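Local coordinates for protein intimin (Escherichia coli O127:H6 str. E2348/69, PDB 6TQD) that acts as an adhesin of attaching and effacing bacteria, its extended passenger of Ig-like domains probably holding the adhesive end away from the bacterial surface, at residues Ile130-Thr135 with Leu197-Val202; Ala134-Asn139 with Ala144-Ser149; Phe150-Gly155 with Val174-Asp179; Ala157-Asn162 with Val184-Lys189. All coordinates share one frame; numbering follows the deposited sequence.

Interaction 1: residues Ile130-Thr135 with Leu197-Val202; sequences ITYTAT and LNANAV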
loop_
_atom_site.group_PDB
_atom_site.type_symbol
_atom_site.label_atom_id
_atom_site.label_comp_id
_atom_site.label_asym_id
_atom_site.label_seq_id
_atom_site.Cartn_x
_atom_site.Cartn_y
_atom_site.Cartn_z
ATOM N N ILE A 130 -24.617 11.546 -0.808
ATOM C CA ILE A 130 -23.157 11.542 -0.732
ATOM C C ILE A 130 -22.698 10.162 -1.176
ATOM O O ILE A 130 -23.127 9.147 -0.614
ATOM C CB ILE A 130 -22.676 11.858 0.689
ATOM C CG1 ILE A 130 -23.130 13.266 1.104
ATOM C CG2 ILE A 130 -21.160 11.718 0.779
ATOM C CD1 ILE A 130 -22.737 13.646 2.519
ATOM N N THR A 131 -21.831 10.111 -2.186
ATOM C CA THR A 131 -21.392 8.844 -2.757
ATOM C C THR A 131 -19.991 8.524 -2.260
ATOM O O THR A 131 -19.074 9.345 -2.388
ATOM C CB THR A 131 -21.410 8.881 -4.281
ATOM O OG1 THR A 131 -22.747 9.176 -4.718
ATOM C CG2 THR A 131 -20.974 7.550 -4.853
ATOM N N TYR A 132 -19.832 7.325 -1.719
ATOM C CA TYR A 132 -18.567 6.858 -1.164
ATOM C C TYR A 132 -17.940 5.836 -2.096
ATOM O O TYR A 132 -18.635 5.030 -2.713
ATOM C CB TYR A 132 -18.786 6.205 0.197
ATOM C CG TYR A 132 -19.130 7.156 1.315
ATOM C CD1 TYR A 132 -20.405 7.701 1.439
ATOM C CD2 TYR A 132 -18.182 7.498 2.267
ATOM C CE1 TYR A 132 -20.711 8.572 2.476
ATOM C CE2 TYR A 132 -18.481 8.362 3.303
ATOM C CZ TYR A 132 -19.750 8.894 3.407
ATOM O OH TYR A 132 -20.068 9.759 4.437
ATOM N N THR A 133 -16.609 5.854 -2.167
ATOM C CA THR A 133 -15.847 4.922 -2.982
ATOM C C THR A 133 -14.805 4.278 -2.084
ATOM O O THR A 133 -14.010 4.980 -1.460
ATOM C CB THR A 133 -15.154 5.636 -4.147
ATOM O OG1 THR A 133 -16.126 6.280 -4.974
ATOM C CG2 THR A 133 -14.359 4.636 -4.988
ATOM N N ALA A 134 -14.827 2.959 -2.016
ATOM C CA ALA A 134 -13.810 2.182 -1.335
ATOM C C ALA A 134 -12.890 1.563 -2.372
ATOM O O ALA A 134 -13.354 1.042 -3.396
ATOM C CB ALA A 134 -14.444 1.057 -0.522
ATOM N N THR A 135 -11.590 1.646 -2.118
ATOM C CA THR A 135 -10.576 1.003 -2.938
ATOM C C THR A 135 -9.967 -0.142 -2.150
ATOM O O THR A 135 -9.572 0.038 -0.993
ATOM C CB THR A 135 -9.492 2.004 -3.339
ATOM O OG1 THR A 135 -10.084 3.124 -4.006
ATOM C CG2 THR A 135 -8.502 1.339 -4.297
ATOM N N LEU A 197 -12.430 0.271 7.984
ATOM C CA LEU A 197 -11.806 1.567 7.768
ATOM C C LEU A 197 -12.897 2.639 7.738
ATOM O O LEU A 197 -13.796 2.582 6.896
ATOM C CB LEU A 197 -11.050 1.585 6.434
ATOM C CG LEU A 197 -10.400 2.927 6.073
ATOM C CD1 LEU A 197 -9.314 3.280 7.099
ATOM C CD2 LEU A 197 -9.813 2.906 4.662
ATOM N N ASN A 198 -12.798 3.620 8.639
ATOM C CA ASN A 198 -13.762 4.717 8.680
ATOM C C ASN A 198 -13.403 5.801 7.672
ATOM O O ASN A 198 -12.247 6.225 7.589
ATOM C CB ASN A 198 -13.778 5.368 10.065
ATOM C CG ASN A 198 -14.403 4.491 11.125
ATOM O OD1 ASN A 198 -14.907 3.412 10.840
ATOM N ND2 ASN A 198 -14.367 4.957 12.365
ATOM N N ALA A 199 -14.397 6.269 6.931
ATOM C CA ALA A 199 -14.235 7.479 6.147
ATOM C C ALA A 199 -14.242 8.703 7.069
ATOM O O ALA A 199 -14.678 8.644 8.219
ATOM C CB ALA A 199 -15.399 7.635 5.170
ATOM N N ASN A 200 -13.775 9.830 6.535
ATOM C CA ASN A 200 -13.883 11.078 7.271
ATOM C C ASN A 200 -15.357 11.431 7.462
ATOM O O ASN A 200 -16.211 11.089 6.644
ATOM C CB ASN A 200 -13.190 12.209 6.513
ATOM C CG ASN A 200 -11.680 12.120 6.578
ATOM O OD1 ASN A 200 -11.117 11.436 7.435
ATOM N ND2 ASN A 200 -11.012 12.823 5.670
ATOM N N ALA A 201 -15.653 12.105 8.567
ATOM C CA ALA A 201 -17.022 12.497 8.839
ATOM C C ALA A 201 -17.505 13.435 7.749
ATOM O O ALA A 201 -16.734 14.237 7.215
ATOM C CB ALA A 201 -17.104 13.216 10.186
ATOM N N VAL A 202 -18.788 13.313 7.409
ATOM C CA VAL A 202 -19.492 14.269 6.570
ATOM C C VAL A 202 -20.587 14.875 7.430
ATOM O O VAL A 202 -20.935 14.355 8.487
ATOM C CB VAL A 202 -20.078 13.624 5.304
ATOM C CG1 VAL A 202 -18.972 13.010 4.459
ATOM C CG2 VAL A 202 -21.117 12.570 5.667
HETATM O O HOH W 1 -18.526 9.654 6.643
#

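Interaction 2: residues Ala134-Asn139 with Ala144-Ser149; sequences ATVKKN and ANVPVS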
loop_
_atom_site.group_PDB
_atom_site.type_symbol
_atom_site.label_atom_id
_atom_site.label_comp_id
_atom_site.label_asym_id
_atom_site.label_seq_id
_atom_site.Cartn_x
_atom_site.Cartn_y
_atom_site.Cartn_z
ATOM N N ALA A 134 -14.827 2.959 -2.016
ATOM C CA ALA A 134 -13.810 2.182 -1.335
ATOM C C ALA A 134 -12.890 1.563 -2.372
ATOM O O ALA A 134 -13.354 1.042 -3.396
ATOM C CB ALA A 134 -14.444 1.057 -0.522
ATOM N N THR A 135 -11.590 1.646 -2.118
ATOM C CA THR A 135 -10.576 1.003 -2.938
ATOM C C THR A 135 -9.967 -0.142 -2.150
ATOM O O THR A 135 -9.572 0.038 -0.993
ATOM C CB THR A 135 -9.492 2.004 -3.339
ATOM O OG1 THR A 135 -10.084 3.124 -4.006
ATOM C CG2 THR A 135 -8.502 1.339 -4.297
ATOM N N VAL A 136 -9.901 -1.317 -2.771
ATOM C CA VAL A 136 -9.354 -2.519 -2.154
ATOM C C VAL A 136 -8.057 -2.874 -2.863
ATOM O O VAL A 136 -8.043 -3.035 -4.087
ATOM C CB VAL A 136 -10.348 -3.698 -2.232
ATOM C CG1 VAL A 136 -9.714 -4.963 -1.648
ATOM C CG2 VAL A 136 -11.636 -3.353 -1.504
ATOM N N LYS A 137 -6.982 -3.034 -2.095
ATOM C CA LYS A 137 -5.689 -3.401 -2.656
ATOM C C LYS A 137 -5.061 -4.486 -1.792
ATOM O O LYS A 137 -5.420 -4.679 -0.626
ATOM C CB LYS A 137 -4.715 -2.209 -2.714
ATOM C CG LYS A 137 -5.250 -0.999 -3.446
ATOM C CD LYS A 137 -4.215 0.107 -3.464
ATOM C CE LYS A 137 -4.768 1.398 -4.028
ATOM N NZ LYS A 137 -3.747 2.484 -3.971
ATOM N N LYS A 138 -4.102 -5.197 -2.385
ATOM C CA LYS A 138 -3.182 -6.068 -1.659
ATOM C C LYS A 138 -1.791 -5.623 -2.067
ATOM O O LYS A 138 -1.457 -5.685 -3.255
ATOM C CB LYS A 138 -3.395 -7.532 -2.044
ATOM C CG LYS A 138 -2.375 -8.502 -1.435
ATOM C CD LYS A 138 -2.627 -9.916 -1.937
ATOM C CE LYS A 138 -1.556 -10.890 -1.467
ATOM N NZ LYS A 138 -1.815 -12.263 -1.991
ATOM N N ASN A 139 -1.018 -5.135 -1.100
ATOM C CA ASN A 139 0.334 -4.620 -1.349
ATOM C C ASN A 139 0.330 -3.618 -2.504
ATOM O O ASN A 139 1.161 -3.664 -3.417
ATOM C CB ASN A 139 1.313 -5.764 -1.595
ATOM C CG ASN A 139 1.433 -6.697 -0.393
ATOM O OD1 ASN A 139 1.260 -6.280 0.743
ATOM N ND2 ASN A 139 1.705 -7.968 -0.651
ATOM N N ALA A 144 -9.872 -7.073 -7.832
ATOM C CA ALA A 144 -11.155 -7.105 -8.522
ATOM C C ALA A 144 -12.111 -8.129 -7.925
ATOM O O ALA A 144 -11.710 -9.206 -7.484
ATOM C CB ALA A 144 -10.915 -7.448 -9.995
ATOM N N ASN A 145 -13.395 -7.754 -7.873
ATOM C CA ASN A 145 -14.492 -8.661 -7.510
ATOM C C ASN A 145 -14.483 -9.046 -6.027
ATOM O O ASN A 145 -14.940 -10.132 -5.658
ATOM C CB ASN A 145 -14.500 -9.902 -8.415
ATOM C CG ASN A 145 -15.827 -10.634 -8.396
ATOM O OD1 ASN A 145 -15.868 -11.863 -8.370
ATOM N ND2 ASN A 145 -16.914 -9.885 -8.411
ATOM N N VAL A 146 -14.022 -8.165 -5.168
ATOM C CA VAL A 146 -13.942 -8.407 -3.725
ATOM C C VAL A 146 -15.162 -7.789 -3.054
ATOM O O VAL A 146 -15.439 -6.604 -3.274
ATOM C CB VAL A 146 -12.654 -7.819 -3.124
ATOM C CG1 VAL A 146 -12.617 -8.046 -1.612
ATOM C CG2 VAL A 146 -11.432 -8.411 -3.797
ATOM N N PRO A 147 -15.904 -8.529 -2.224
ATOM C CA PRO A 147 -17.040 -7.916 -1.513
ATOM C C PRO A 147 -16.576 -6.945 -0.437
ATOM O O PRO A 147 -15.714 -7.269 0.382
ATOM C CB PRO A 147 -17.767 -9.115 -0.890
ATOM C CG PRO A 147 -17.294 -10.311 -1.668
ATOM C CD PRO A 147 -15.896 -9.997 -2.091
ATOM N N VAL A 148 -17.188 -5.768 -0.416
ATOM C CA VAL A 148 -16.911 -4.734 0.574
ATOM C C VAL A 148 -18.184 -4.493 1.363
ATOM O O VAL A 148 -19.242 -4.278 0.773
ATOM C CB VAL A 148 -16.445 -3.432 -0.093
ATOM C CG1 VAL A 148 -16.187 -2.383 0.942
ATOM C CG2 VAL A 148 -15.188 -3.673 -0.933
ATOM N N SER A 149 -18.077 -4.508 2.689
ATOM C CA SER A 149 -19.206 -4.301 3.585
ATOM C C SER A 149 -19.203 -2.864 4.079
ATOM O O SER A 149 -18.160 -2.358 4.506
ATOM C CB SER A 149 -19.107 -5.241 4.789
ATOM O OG SER A 149 -19.321 -6.584 4.398
#

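Interaction 3: residues Phe150-Gly155 with Val174-Asp179; sequences FNIVSG and VTLKSD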
loop_
_atom_site.group_PDB
_atom_site.type_symbol
_atom_site.label_atom_id
_atom_site.label_comp_id
_atom_site.label_asym_id
_atom_site.label_seq_id
_atom_site.Cartn_x
_atom_site.Cartn_y
_atom_site.Cartn_z
ATOM N N PHE A 150 -20.372 -2.216 4.029
ATOM C CA PHE A 150 -20.529 -0.825 4.426
ATOM C C PHE A 150 -21.428 -0.719 5.654
ATOM O O PHE A 150 -22.435 -1.425 5.763
ATOM C CB PHE A 150 -21.149 0.022 3.309
ATOM C CG PHE A 150 -20.391 -0.044 2.014
ATOM C CD1 PHE A 150 -20.961 -0.644 0.903
ATOM C CD2 PHE A 150 -19.129 0.511 1.899
ATOM C CE1 PHE A 150 -20.278 -0.696 -0.286
ATOM C CE2 PHE A 150 -18.435 0.449 0.711
ATOM C CZ PHE A 150 -19.020 -0.153 -0.391
ATOM N N ASN A 151 -21.065 0.169 6.575
ATOM C CA ASN A 151 -21.813 0.321 7.814
ATOM C C ASN A 151 -21.707 1.751 8.321
ATOM O O ASN A 151 -20.662 2.386 8.195
ATOM C CB ASN A 151 -21.284 -0.640 8.889
ATOM C CG ASN A 151 -21.592 -2.089 8.577
ATOM O OD1 ASN A 151 -20.735 -2.827 8.085
ATOM N ND2 ASN A 151 -22.823 -2.502 8.849
ATOM N N ILE A 152 -22.798 2.250 8.901
ATOM C CA ILE A 152 -22.809 3.566 9.527
ATOM C C ILE A 152 -22.295 3.401 10.957
ATOM O O ILE A 152 -22.913 2.708 11.772
ATOM C CB ILE A 152 -24.205 4.210 9.489
ATOM C CG1 ILE A 152 -24.589 4.493 8.040
ATOM C CG2 ILE A 152 -24.196 5.506 10.301
ATOM C CD1 ILE A 152 -26.024 4.933 7.830
ATOM N N VAL A 153 -21.149 4.018 11.250
ATOM C CA VAL A 153 -20.529 3.905 12.564
ATOM C C VAL A 153 -21.205 4.823 13.569
ATOM O O VAL A 153 -21.399 4.456 14.737
ATOM C CB VAL A 153 -19.022 4.211 12.452
ATOM C CG1 VAL A 153 -18.372 4.172 13.822
ATOM C CG2 VAL A 153 -18.352 3.251 11.489
ATOM N N SER A 154 -21.542 6.037 13.148
ATOM C CA SER A 154 -22.163 6.995 14.048
ATOM C C SER A 154 -22.975 7.969 13.218
ATOM O O SER A 154 -22.637 8.257 12.062
ATOM C CB SER A 154 -21.115 7.774 14.852
ATOM O OG SER A 154 -20.214 8.458 13.998
ATOM N N GLY A 155 -24.025 8.491 13.825
ATOM C CA GLY A 155 -24.933 9.410 13.165
ATOM C C GLY A 155 -26.162 8.711 12.615
ATOM O O GLY A 155 -26.287 7.484 12.632
ATOM N N VAL A 174 -21.134 3.187 -2.703
ATOM C CA VAL A 174 -22.404 3.177 -1.976
ATOM C C VAL A 174 -22.808 4.633 -1.786
ATOM O O VAL A 174 -21.965 5.526 -1.801
ATOM C CB VAL A 174 -22.256 2.442 -0.621
ATOM C CG1 VAL A 174 -21.328 3.208 0.310
ATOM C CG2 VAL A 174 -23.614 2.215 0.025
ATOM N N THR A 175 -24.114 4.881 -1.597
ATOM C CA THR A 175 -24.591 6.239 -1.362
ATOM C C THR A 175 -25.191 6.360 0.038
ATOM O O THR A 175 -25.612 5.373 0.644
ATOM C CB THR A 175 -25.620 6.709 -2.402
ATOM O OG1 THR A 175 -26.887 6.085 -2.157
ATOM C CG2 THR A 175 -25.148 6.387 -3.821
ATOM N N LEU A 176 -25.181 7.588 0.547
ATOM C CA LEU A 176 -25.644 7.929 1.885
ATOM C C LEU A 176 -26.571 9.134 1.790
ATOM O O LEU A 176 -26.249 10.103 1.104
ATOM C CB LEU A 176 -24.441 8.283 2.763
ATOM C CG LEU A 176 -24.750 8.550 4.228
ATOM C CD1 LEU A 176 -24.996 7.233 4.955
ATOM C CD2 LEU A 176 -23.631 9.348 4.882
ATOM N N LYS A 177 -27.708 9.069 2.480
ATOM C CA LYS A 177 -28.669 10.171 2.544
ATOM C C LYS A 177 -29.143 10.305 3.983
ATOM O O LYS A 177 -29.071 9.355 4.767
ATOM C CB LYS A 177 -29.889 9.918 1.644
ATOM C CG LYS A 177 -29.556 9.709 0.174
ATOM C CD LYS A 177 -30.771 9.245 -0.615
ATOM C CE LYS A 177 -30.411 8.978 -2.069
ATOM N NZ LYS A 177 -31.583 8.511 -2.860
ATOM N N SER A 178 -29.648 11.485 4.335
ATOM C CA SER A 178 -30.150 11.678 5.694
ATOM C C SER A 178 -31.197 12.779 5.728
ATOM O O SER A 178 -31.093 13.764 4.991
ATOM C CB SER A 178 -29.025 12.038 6.671
ATOM O OG SER A 178 -29.531 12.173 7.986
ATOM N N ASP A 179 -32.194 12.593 6.596
ATOM C CA ASP A 179 -33.220 13.582 6.903
ATOM C C ASP A 179 -32.910 14.406 8.148
ATOM O O ASP A 179 -33.737 15.228 8.552
ATOM C CB ASP A 179 -34.563 12.873 7.137
ATOM C CG ASP A 179 -35.169 12.327 5.865
ATOM O OD1 ASP A 179 -35.537 13.133 4.983
ATOM O OD2 ASP A 179 -35.279 11.086 5.746
#

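Interaction 4: residues Ala157-Asn162 with Val184-Lys189; sequences AVLSAN and VVVSAK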
loop_
_atom_site.group_PDB
_atom_site.type_symbol
_atom_site.label_atom_id
_atom_site.label_comp_id
_atom_site.label_asym_id
_atom_site.label_seq_id
_atom_site.Cartn_x
_atom_site.Cartn_y
_atom_site.Cartn_z
ATOM N N ALA A 157 -28.533 8.221 9.358
ATOM C CA ALA A 157 -28.539 8.285 7.899
ATOM C C ALA A 157 -28.956 6.919 7.368
ATOM O O ALA A 157 -29.241 5.994 8.133
ATOM C CB ALA A 157 -27.175 8.725 7.362
ATOM N N VAL A 158 -28.975 6.793 6.040
ATOM C CA VAL A 158 -29.393 5.563 5.373
ATOM C C VAL A 158 -28.429 5.272 4.229
ATOM O O VAL A 158 -28.195 6.135 3.371
ATOM C CB VAL A 158 -30.833 5.678 4.825
ATOM C CG1 VAL A 158 -31.262 4.368 4.191
ATOM C CG2 VAL A 158 -31.806 6.103 5.924
ATOM N N LEU A 159 -27.884 4.055 4.207
ATOM C CA LEU A 159 -27.014 3.593 3.134
ATOM C C LEU A 159 -27.843 2.934 2.041
ATOM O O LEU A 159 -28.851 2.275 2.316
ATOM C CB LEU A 159 -25.999 2.582 3.670
ATOM C CG LEU A 159 -24.854 3.141 4.512
ATOM C CD1 LEU A 159 -24.111 2.012 5.190
ATOM C CD2 LEU A 159 -23.886 3.961 3.672
ATOM N N SER A 160 -27.425 3.128 0.789
ATOM C CA SER A 160 -28.143 2.532 -0.332
ATOM C C SER A 160 -27.989 1.020 -0.392
ATOM O O SER A 160 -28.836 0.347 -0.990
ATOM C CB SER A 160 -27.702 3.168 -1.652
ATOM O OG SER A 160 -26.310 3.013 -1.844
ATOM N N ALA A 161 -26.933 0.478 0.203
ATOM C CA ALA A 161 -26.676 -0.952 0.220
ATOM C C ALA A 161 -25.703 -1.222 1.361
ATOM O O ALA A 161 -24.989 -0.327 1.814
ATOM C CB ALA A 161 -26.067 -1.444 -1.095
ATOM N N ASN A 162 -25.664 -2.474 1.809
ATOM C CA ASN A 162 -24.734 -2.865 2.864
ATOM C C ASN A 162 -23.543 -3.664 2.345
ATOM O O ASN A 162 -22.696 -4.065 3.146
ATOM C CB ASN A 162 -25.451 -3.624 3.993
ATOM C CG ASN A 162 -26.074 -4.927 3.529
ATOM O OD1 ASN A 162 -25.537 -5.617 2.666
ATOM N ND2 ASN A 162 -27.223 -5.273 4.111
ATOM N N VAL A 184 -21.972 12.269 10.174
ATOM C CA VAL A 184 -22.124 10.839 9.933
ATOM C C VAL A 184 -20.764 10.269 9.555
ATOM O O VAL A 184 -20.047 10.858 8.740
ATOM C CB VAL A 184 -23.137 10.564 8.803
ATOM C CG1 VAL A 184 -23.377 9.071 8.649
ATOM C CG2 VAL A 184 -24.452 11.300 9.048
ATOM N N VAL A 185 -20.408 9.127 10.142
ATOM C CA VAL A 185 -19.205 8.384 9.787
ATOM C C VAL A 185 -19.638 7.044 9.217
ATOM O O VAL A 185 -20.401 6.312 9.854
ATOM C CB VAL A 185 -18.276 8.184 10.998
ATOM C CG1 VAL A 185 -17.098 7.289 10.620
ATOM C CG2 VAL A 185 -17.766 9.513 11.524
ATOM N N VAL A 186 -19.152 6.730 8.017
ATOM C CA VAL A 186 -19.408 5.460 7.357
ATOM C C VAL A 186 -18.092 4.701 7.274
ATOM O O VAL A 186 -17.024 5.307 7.160
ATOM C CB VAL A 186 -19.977 5.673 5.940
ATOM C CG1 VAL A 186 -20.318 4.351 5.307
ATOM C CG2 VAL A 186 -21.206 6.585 5.991
ATOM N N SER A 187 -18.173 3.367 7.343
ATOM C CA SER A 187 -16.991 2.517 7.273
ATOM C C SER A 187 -17.136 1.487 6.162
ATOM O O SER A 187 -18.241 1.151 5.722
ATOM C CB SER A 187 -16.771 1.778 8.598
ATOM O OG SER A 187 -17.757 0.777 8.772
ATOM N N ALA A 188 -15.978 0.972 5.729
ATOM C CA ALA A 188 -15.874 -0.055 4.702
ATOM C C ALA A 188 -14.926 -1.154 5.179
ATOM O O ALA A 188 -13.900 -0.868 5.794
ATOM C CB ALA A 188 -15.306 0.557 3.404
ATOM N N LYS A 189 -15.266 -2.400 4.863
ATOM C CA LYS A 189 -14.467 -3.525 5.333
ATOM C C LYS A 189 -14.531 -4.681 4.349
ATOM O O LYS A 189 -15.556 -4.925 3.709
ATOM C CB LYS A 189 -14.959 -3.987 6.713
ATOM C CG LYS A 189 -14.053 -5.009 7.408
ATOM C CD LYS A 189 -14.615 -5.465 8.745
ATOM C CE LYS A 189 -13.765 -6.554 9.389
ATOM N NZ LYS A 189 -13.785 -7.843 8.630
#

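Interaction 1: residues Ile130-Thr135 with Leu197-Val202
Tyr132 and Val202 carry most of this contact, reaching toward each other from facing sheets of the bacterial Ig-like domain, with Ile130 and Ala199 beside them. Ile130 meets Val202 tip to tip, its CD1 lying 3.7 Å from Val202 CG2. Its CG1 stands anti to the carbonyl carbon (chi1 -62°) and the chain then runs on fully extended (chi2 178°), which carries CD1 out to the valine. The tyrosine ring receives Ala199 at its edge, near the ring plane, with Tyr132 CE2 3.7 Å from Ala199 CB. Val202 CG1 approaches the same ring obliquely, 4.3 Å from Tyr132 CZ, at the hydroxyl end.

The polar part is built round Tyr132 OH. Both valine methyls crowd it: Val202 CG2 sits 3.2 Å from Tyr132 OH, a close approach, and Val202 CG1 is 3.4 Å from the same oxygen. The hydroxyl is nevertheless satisfied, because it donates to a water 2.7 Å from Tyr132 OH. That water in turn donates to the backbone carbonyl of Asn200, 2.7 Å from Asn200 O. A buried phenol is thus tied to the opposite backbone through one water, with no direct hydrogen bond between the segments.

Strand 130-138 runs between strands 111-117 and 171-177 in one sheet of the sandwich, while strand 197-205 pairs with 182-189 in the other. Phe115 of strand 111-117 meets the Tyr132 ring with planes at about 35° and also touches Ala199; Val174 and Leu176 of strand 171-177 and Val186 of strand 182-189 pack on Tyr132 as well.

Interaction 2: residues Ala134-Asn139 with Ala144-Ser149
Val136 and Val148 meet through one methyl each, with Val136 CG2 3.6 Å from Val148 CG2. The two side chains lie alongside, running opposite ways, so the methyls pass each other rather than meeting end on. Each valine has a second methyl for a second neighbour. Val148 CG1 turns to Ala134, 4.1 Å from Ala134 CB, while Val136 CG1 turns the other way along the strand to Val146, 4.2 Å from Val146 CG1. The torsions explain this division of labour: in Val136, CG1 is anti to the backbone N (chi1 177°) and CG2 lies beside that nitrogen, and Val148 is built the same way (chi1 179°). Four small apolar residues thereby interlock, with Val136 and Val148 contributing the larger buried surfaces.

No hydrogen bond links the two segments, as expected for strands in opposing layers of a beta sandwich. Here strand 130-138 belongs to one sheet of the Ig-like domain and strand 147-154 to the other; the chain first turns back through strand 141-142, which pairs with 130-138 in the same sheet, and crosses to the other layer in the residues that follow. The nearest CA atoms, of Val136 and Val146, are 7.6 Å apart, a spacing bridged by the valine side chains.

Around this first shell, Phe115 packs on Ala134, Val112 on Val136, and Ala188 of strand 182-189 on both Ala134 and Val148. Backbone bonds to Gln143 and Gly170 hold Val136 in its own sheet. On the facing segment, Val146 N is hydrogen-bonded to Thr166 OG1, and Val148 O accepts a bond from Ser163 OG.

Interaction 3: residues Phe150-Gly155 with Val174-Asp179
Phe150 lies against Val174 in a CH-pi contact over one ring face. Val174 CG1 stands 3.7 Å from the centroid of the Phe150 ring and only 8° off its normal, practically above the centre. This methyl occupies the position between the backbone N and the carbonyl carbon (chi1 66°), which brings it onto the ring. Val174 CB also sits over that face, displaced to one side, 3.7 Å from Phe150 CD1, and CG2 lies farther out, 4.0 Å from the same carbon. Ring and valine point in opposing directions as they overlap.

The other contact is purely aliphatic. Ile152 CD1 touches Leu176 CD1 at 3.8 Å, and Ile152 CG1 follows at 4.1 Å from that methyl; the side chains cross obliquely.

Strand 147-154 and strand 171-177 belong to the two facing sheets of the sandwich. Leu159 of the short strand 158-159 packs on all four residues, and Leu176 continues onto Val184, Val186 and Phe204. Within its own sheet, strand 147-154 ends in a classic beta bulge, where Val153 and Ser154 both face Val185 of strand 182-189.

Interaction 4: residues Ala157-Asn162 with Val184-Lys189
Val186, Leu159 and Ala157 bury nearly equal areas where one margin of the Ig-like beta sandwich closes over strand 182-189. Leu159 comes from the short strand 158-159, which lies beside strand 171-177 in one sheet; Val186 rises from the other. The touch is made by a single methyl on each side, Leu159 CD2 lying 3.9 Å from Val186 CG1. Leu159 holds CG anti to its carbonyl carbon (chi1 -74°), beside the backbone N; CD1 is the branch that runs on extended from there (chi2 169°), and the other branch, CD2, is the one that meets the valine. On the facing side Val186 CG1, anti to the backbone N (chi1 -176°), is the branch that receives the leucine.

Ala157 faces Val184 two residues back along both segments. The backbones approach more closely here: the CA atoms of Ala157 and Val184 are 7.2 Å apart, against 8.9 Å between those of Leu159 and Val186. A short methyl is therefore enough to meet the valine, whereas the longer leucine spans the wider gap. The contact is wholly apolar, without a hydrogen bond between the segments, and is only partly buried.

Leu176 of strand 171-177 touches Ala157, Leu159 and Val184, joining the two pairs, and Ile152 adds to the packing of Leu159. Strand 158-159 is held to strand 171-177 by backbone bonds of Val158 with Lys177 and, just past its end, of Ser160 with Thr175. At the alanine end both branches of the valine take part: Ala157 CB sits 4.0 Å from Val184 CG1 and 4.1 Å from Val184 CG2.

All four contacts join the two sheets of one bacterial Ig-like domain. Interactions 3 and 4 have centres only about 4 Å apart and interaction 1 lies about 8 to 9 Å from them, whereas interaction 2 lies about 14 to 19 Å from the others. Interactions 1 and 2 share strand 130-138, and interactions 2 and 3 share strand 147-154. Along the chain, 134-139 with 144-149 closes first; the segments of interactions 3 and 4 then alternate, and 130-135 with 197-202 encloses both. Main-chain bonds such as Tyr132 N to Val174 O (2.8 Å) connect neighbouring contacts within a sheet, consistent with a compact module in an extended passenger.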